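Local coordinates for protein methylenetetrahydrofolate--tRNA-(uracil-5-)-methyltransferase trmFO (Thermus thermophilus, PDB 3G5S) that probably catalyses the folate- and FAD-dependent methylation of uridine 54 in tRNA to 5-methyluridine, with NADH or NADPH as reductant, at residues A[262-265]-A[271-274]; A[288-293]-A[299-304]. All coordinates share one frame; numbering follows the deposited sequence.

Overall arrangement
Contacts 1 and 2 follow one another along the chain, the first closing before the second opens, and their centres lie about 12 Å apart. Contact 1 pairs strands 258-264 and 271-274, a beta hairpin inside a six-stranded antiparallel sheet; contact 2 sets the end of helix 283-290 and the turn after it against residues 299-301, at the start of strand 301-303, on the edge of the same sheet. Strand 163-165 runs between strands 271-274 and 301-303. The two contacts meet directly where Leu274 CD2 packs 3.8 Å from Ile293 CD1. The chain thus builds a hairpin and then lays a helix against its sheet, apart from the FAD site and with glutathione touching Leu274.

Contact 1 of 2, residues A[262-265]-A[271-274]; sequences LRQE and MWSL. With EDO (1,2-ethanediol), chain G.
With CG of Arg263 (chi1 78°) and OG of Ser273 both set between the backbone N and the carbonyl carbon, this cross-strand pair, which shares one face of the hairpin, brings Arg263 CG 3.4 Å from Ser273 OG. The chain of Glu265, bent at chi2 (-59°), brings its carboxylate to the same place. Ser273 OG donates to the anti lone pair of Glu265 OE2 at 2.6 Å, while Arg263 grips the carboxylate side-on in a salt bridge: NE meets OE2 from above the carboxylate plane, also at 2.6 Å, and NH2 reaches the syn lone pair of OE1. Two short bonds on OE2, one from a guanidinium, are likely to favour the charged form of Glu265.

On the face of Leu262 and Trp272 the contact is largely one of carbon packing on the indole. Gln264 CB sits over the six-membered ring of Trp272, 3.8 Å from its centroid and close to the ring normal, a CH-pi contact, and Leu262 O approaches the ring edge in plane. The indole NE1 bonds to Gly269 O, in the turn.

Arg263 and Ser273 form the hydrogen-bonded pair of this antiparallel hairpin, and Glu265 N continues the ladder to Met271 O at 2.8 Å. Strand 187-191 flanks the hairpin beside strand 258-264, strand 163-165 lies beyond strand 271-274, and Tyr381 of helix 374-384 packs on Glu265 and Met271.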
loop_
_atom_site.group_PDB
_atom_site.type_symbol
_atom_site.label_atom_id
_atom_site.label_comp_id
_atom_site.label_asym_id
_atom_site.label_seq_id
_atom_site.Cartn_x
_atom_site.Cartn_y
_atom_site.Cartn_z
ATOM N N LEU A 262 -11.280 -16.412 -6.344
ATOM C CA LEU A 262 -10.442 -15.705 -5.388
ATOM C C LEU A 262 -9.098 -16.392 -5.286
ATOM O O LEU A 262 -9.007 -17.618 -5.377
ATOM C CB LEU A 262 -11.093 -15.636 -4.009
ATOM C CG LEU A 262 -12.337 -14.744 -3.946
ATOM C CD1 LEU A 262 -13.567 -15.557 -4.244
ATOM C CD2 LEU A 262 -12.448 -14.082 -2.585
ATOM N N ARG A 263 -8.051 -15.598 -5.110
ATOM C CA ARG A 263 -6.713 -16.157 -4.970
ATOM C C ARG A 263 -6.036 -15.632 -3.717
ATOM O O ARG A 263 -6.280 -14.509 -3.279
ATOM C CB ARG A 263 -5.852 -15.866 -6.196
ATOM C CG ARG A 263 -5.297 -14.475 -6.260
ATOM C CD ARG A 263 -4.226 -14.360 -7.339
ATOM N NE ARG A 263 -3.344 -13.258 -7.008
ATOM C CZ ARG A 263 -2.263 -12.898 -7.691
ATOM N NH1 ARG A 263 -1.895 -13.544 -8.793
ATOM N NH2 ARG A 263 -1.550 -11.874 -7.251
ATOM N N GLN A 264 -5.169 -16.456 -3.148
ATOM C CA GLN A 264 -4.445 -16.094 -1.944
ATOM C C GLN A 264 -3.354 -15.060 -2.249
ATOM O O GLN A 264 -2.551 -15.250 -3.167
ATOM C CB GLN A 264 -3.841 -17.349 -1.323
ATOM C CG GLN A 264 -3.105 -17.093 -0.034
ATOM C CD GLN A 264 -2.592 -18.357 0.619
ATOM O OE1 GLN A 264 -1.636 -18.317 1.397
ATOM N NE2 GLN A 264 -3.212 -19.489 0.306
ATOM N N GLU A 265 -3.319 -13.978 -1.472
ATOM C CA GLU A 265 -2.323 -12.929 -1.682
ATOM C C GLU A 265 -1.201 -12.952 -0.649
ATOM O O GLU A 265 -0.043 -12.717 -0.984
ATOM C CB GLU A 265 -2.973 -11.547 -1.672
ATOM C CG GLU A 265 -3.944 -11.306 -2.807
ATOM C CD GLU A 265 -3.321 -11.433 -4.195
ATOM O OE1 GLU A 265 -2.079 -11.408 -4.330
ATOM O OE2 GLU A 265 -4.097 -11.549 -5.162
HETATM N N MSE A 271 -5.745 -13.146 3.345
HETATM C CA MSE A 271 -6.141 -12.127 2.373
HETATM C C MSE A 271 -6.285 -12.722 0.981
HETATM O O MSE A 271 -5.305 -13.213 0.411
HETATM C CB MSE A 271 -5.104 -10.998 2.357
HETATM C CG MSE A 271 -4.975 -10.322 3.699
HETATM SE SE MSE A 271 -3.462 -9.136 3.830
HETATM C CE MSE A 271 -4.069 -7.842 2.610
ATOM N N TRP A 272 -7.503 -12.682 0.443
ATOM C CA TRP A 272 -7.805 -13.273 -0.855
ATOM C C TRP A 272 -8.414 -12.235 -1.783
ATOM O O TRP A 272 -9.377 -11.550 -1.422
ATOM C CB TRP A 272 -8.755 -14.469 -0.685
ATOM C CG TRP A 272 -8.081 -15.647 -0.032
ATOM C CD1 TRP A 272 -7.522 -15.687 1.215
ATOM C CD2 TRP A 272 -7.865 -16.940 -0.609
ATOM N NE1 TRP A 272 -6.975 -16.928 1.448
ATOM C CE2 TRP A 272 -7.176 -17.716 0.345
ATOM C CE3 TRP A 272 -8.188 -17.516 -1.839
ATOM C CZ2 TRP A 272 -6.807 -19.036 0.106
ATOM C CZ3 TRP A 272 -7.826 -18.825 -2.075
ATOM C CH2 TRP A 272 -7.144 -19.573 -1.107
ATOM N N SER A 273 -7.848 -12.106 -2.979
ATOM C CA SER A 273 -8.349 -11.124 -3.935
ATOM C C SER A 273 -9.334 -11.748 -4.909
ATOM O O SER A 273 -9.266 -12.938 -5.204
ATOM C CB SER A 273 -7.208 -10.469 -4.715
ATOM O OG SER A 273 -6.619 -11.387 -5.612
ATOM N N LEU A 274 -10.244 -10.924 -5.415
ATOM C CA LEU A 274 -11.132 -11.327 -6.495
ATOM C C LEU A 274 -10.389 -11.237 -7.822
ATOM O O LEU A 274 -9.991 -10.151 -8.246
ATOM C CB LEU A 274 -12.370 -10.438 -6.542
ATOM C CG LEU A 274 -13.480 -10.739 -5.536
ATOM C CD1 LEU A 274 -13.021 -10.513 -4.103
ATOM C CD2 LEU A 274 -14.700 -9.896 -5.845
HETATM C C1 EDO G . 1.293 -15.916 -1.325
HETATM O O1 EDO G . 2.149 -14.994 -0.638
HETATM C C2 EDO G . 1.811 -16.205 -2.731
HETATM O O2 EDO G . 3.237 -16.275 -2.703
#

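Contact 2 of 2, residues A[288-293]-A[299-304]. With EDO (1,2-ethanediol), chain H.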
loop_
_atom_site.group_PDB
_atom_site.type_symbol
_atom_site.label_atom_id
_atom_site.label_comp_id
_atom_site.label_asym_id
_atom_site.label_seq_id
_atom_site.Cartn_x
_atom_site.Cartn_y
_atom_site.Cartn_z
ATOM N N ARG A 288 -21.141 -3.182 -1.727
ATOM C CA ARG A 288 -22.496 -3.609 -2.066
ATOM C C ARG A 288 -22.483 -4.699 -3.135
ATOM O O ARG A 288 -23.207 -5.695 -3.044
ATOM C CB ARG A 288 -23.319 -2.409 -2.531
ATOM C CG ARG A 288 -24.772 -2.730 -2.785
ATOM C CD ARG A 288 -25.582 -1.460 -2.971
ATOM N NE ARG A 288 -25.091 -0.654 -4.083
ATOM C CZ ARG A 288 -25.478 -0.803 -5.345
ATOM N NH1 ARG A 288 -26.370 -1.732 -5.666
ATOM N NH2 ARG A 288 -24.971 -0.019 -6.288
ATOM N N LEU A 289 -21.648 -4.504 -4.148
ATOM C CA LEU A 289 -21.547 -5.451 -5.251
ATOM C C LEU A 289 -20.923 -6.771 -4.805
ATOM O O LEU A 289 -21.425 -7.849 -5.124
ATOM C CB LEU A 289 -20.742 -4.836 -6.396
ATOM C CG LEU A 289 -21.524 -3.984 -7.402
ATOM C CD1 LEU A 289 -22.104 -4.873 -8.487
ATOM C CD2 LEU A 289 -22.637 -3.187 -6.726
ATOM N N ILE A 290 -19.827 -6.683 -4.059
ATOM C CA ILE A 290 -19.138 -7.881 -3.605
ATOM C C ILE A 290 -20.071 -8.767 -2.787
ATOM O O ILE A 290 -20.046 -9.991 -2.902
ATOM C CB ILE A 290 -17.867 -7.533 -2.789
ATOM C CG1 ILE A 290 -16.774 -6.991 -3.713
ATOM C CG2 ILE A 290 -17.370 -8.749 -2.023
ATOM C CD1 ILE A 290 -15.694 -6.227 -2.990
ATOM N N GLN A 291 -20.920 -8.153 -1.978
ATOM C CA GLN A 291 -21.760 -8.945 -1.099
ATOM C C GLN A 291 -22.950 -9.592 -1.820
ATOM O O GLN A 291 -23.728 -10.316 -1.209
ATOM C CB GLN A 291 -22.142 -8.143 0.149
ATOM C CG GLN A 291 -20.903 -7.821 1.007
ATOM C CD GLN A 291 -21.234 -7.215 2.356
ATOM O OE1 GLN A 291 -22.288 -6.602 2.530
ATOM N NE2 GLN A 291 -20.327 -7.376 3.318
HETATM N N MSE A 292 -23.056 -9.353 -3.129
HETATM C CA MSE A 292 -24.004 -10.067 -3.982
HETATM C C MSE A 292 -23.441 -11.390 -4.500
HETATM O O MSE A 292 -24.163 -12.175 -5.102
HETATM C CB MSE A 292 -24.405 -9.210 -5.181
HETATM C CG MSE A 292 -25.127 -7.935 -4.822
HETATM SE SE MSE A 292 -25.625 -6.946 -6.409
HETATM C CE MSE A 292 -26.479 -5.435 -5.527
ATOM N N ILE A 293 -22.150 -11.627 -4.291
ATOM C CA ILE A 293 -21.505 -12.834 -4.795
ATOM C C ILE A 293 -21.688 -13.958 -3.785
ATOM O O ILE A 293 -21.382 -13.778 -2.612
ATOM C CB ILE A 293 -20.002 -12.589 -5.028
ATOM C CG1 ILE A 293 -19.805 -11.485 -6.073
ATOM C CG2 ILE A 293 -19.298 -13.883 -5.428
ATOM C CD1 ILE A 293 -18.386 -10.936 -6.123
ATOM N N ALA A 299 -18.705 -10.744 3.514
ATOM C CA ALA A 299 -17.271 -10.570 3.367
ATOM C C ALA A 299 -16.802 -9.250 3.962
ATOM O O ALA A 299 -17.485 -8.227 3.849
ATOM C CB ALA A 299 -16.883 -10.654 1.907
ATOM N N GLU A 300 -15.630 -9.292 4.595
ATOM C CA GLU A 300 -14.959 -8.102 5.101
ATOM C C GLU A 300 -13.894 -7.714 4.084
ATOM O O GLU A 300 -12.934 -8.448 3.861
ATOM C CB GLU A 300 -14.306 -8.373 6.462
ATOM C CG GLU A 300 -13.536 -7.177 7.017
ATOM C CD GLU A 300 -12.882 -7.441 8.371
ATOM O OE1 GLU A 300 -13.379 -8.295 9.136
ATOM O OE2 GLU A 300 -11.867 -6.778 8.677
ATOM N N ILE A 301 -14.082 -6.572 3.442
ATOM C CA ILE A 301 -13.135 -6.100 2.447
ATOM C C ILE A 301 -12.033 -5.344 3.157
ATOM O O ILE A 301 -12.298 -4.341 3.818
ATOM C CB ILE A 301 -13.815 -5.188 1.411
ATOM C CG1 ILE A 301 -14.862 -5.979 0.622
ATOM C CG2 ILE A 301 -12.783 -4.570 0.480
ATOM C CD1 ILE A 301 -16.118 -5.201 0.327
ATOM N N VAL A 302 -10.801 -5.831 3.028
ATOM C CA VAL A 302 -9.671 -5.203 3.694
ATOM C C VAL A 302 -8.865 -4.285 2.777
ATOM O O VAL A 302 -8.130 -3.436 3.267
ATOM C CB VAL A 302 -8.747 -6.241 4.371
ATOM C CG1 VAL A 302 -9.482 -6.957 5.491
ATOM C CG2 VAL A 302 -8.210 -7.235 3.358
ATOM N N ARG A 303 -9.003 -4.440 1.463
ATOM C CA ARG A 303 -8.327 -3.547 0.532
ATOM C C ARG A 303 -9.233 -3.395 -0.679
ATOM O O ARG A 303 -9.546 -4.381 -1.337
ATOM C CB ARG A 303 -6.963 -4.119 0.127
ATOM C CG ARG A 303 -6.090 -3.160 -0.663
ATOM C CD ARG A 303 -6.367 -3.173 -2.185
ATOM N NE ARG A 303 -5.212 -2.596 -2.861
ATOM C CZ ARG A 303 -5.091 -1.329 -3.254
ATOM N NH1 ARG A 303 -6.102 -0.474 -3.142
ATOM N NH2 ARG A 303 -3.943 -0.928 -3.798
ATOM N N TYR A 304 -9.688 -2.176 -0.945
ATOM C CA TYR A 304 -10.601 -1.936 -2.059
ATOM C C TYR A 304 -9.865 -1.837 -3.395
ATOM O O TYR A 304 -8.697 -1.456 -3.452
ATOM C CB TYR A 304 -11.428 -0.679 -1.802
ATOM C CG TYR A 304 -12.545 -0.910 -0.814
ATOM C CD1 TYR A 304 -13.766 -1.414 -1.241
ATOM C CD2 TYR A 304 -12.384 -0.651 0.544
ATOM C CE1 TYR A 304 -14.793 -1.646 -0.365
ATOM C CE2 TYR A 304 -13.418 -0.879 1.439
ATOM C CZ TYR A 304 -14.618 -1.378 0.975
ATOM O OH TYR A 304 -15.655 -1.609 1.838
HETATM C C1 EDO H . -11.523 -8.214 12.578
HETATM O O1 EDO H . -12.084 -9.064 11.570
HETATM C C2 EDO H . -10.368 -7.417 11.987
HETATM O O2 EDO H . -10.881 -6.472 11.040
#
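Ile290 and Ile301 reach toward each other tip to tip, their CD1 methyls only 3.5 Å apart, closer than carbon atoms usually pack. Ile290 CD1 also lies 3.7 Å from Ile301 CG1. Beside this tight point the fit relaxes: Ile290 CG2 meets Ala299 CB at 4.4 Å. Pro162 and Leu296 also touch Ile290, and on the strand side CG2 of Ile301 rests over the centre of the Tyr304 ring, 3.5 Å above its plane.

The looser, partly exposed side is polar. Gln291 lies just past the helix end in a type I turn from Ile290 to Ile293; its chain, extended beyond CG (chi2 -171°), is long enough to bring NE2 to Ala299 O. This bond is 3.0 Å long and bent, 143° at the hydrogen, yet it lies on a carbonyl lone pair and near the plane of the amide. With an alanine here the amide is gone, which would probably leave Ala299 O without this donor and the turn less firmly tied to residues 299-301. The CB of Glu300 is directed away from residues 288-293, and its carboxylate oxygens accept from the two hydroxyls of an ethanediol, probably from the crystallisation liquor.

One side-chain hydrogen bond beside a small apolar contact thus joins the turn after helix 283-290 to the start of strand 301-303, which suggests a joint resting on close methyl packing, with one directional bond at its polar side.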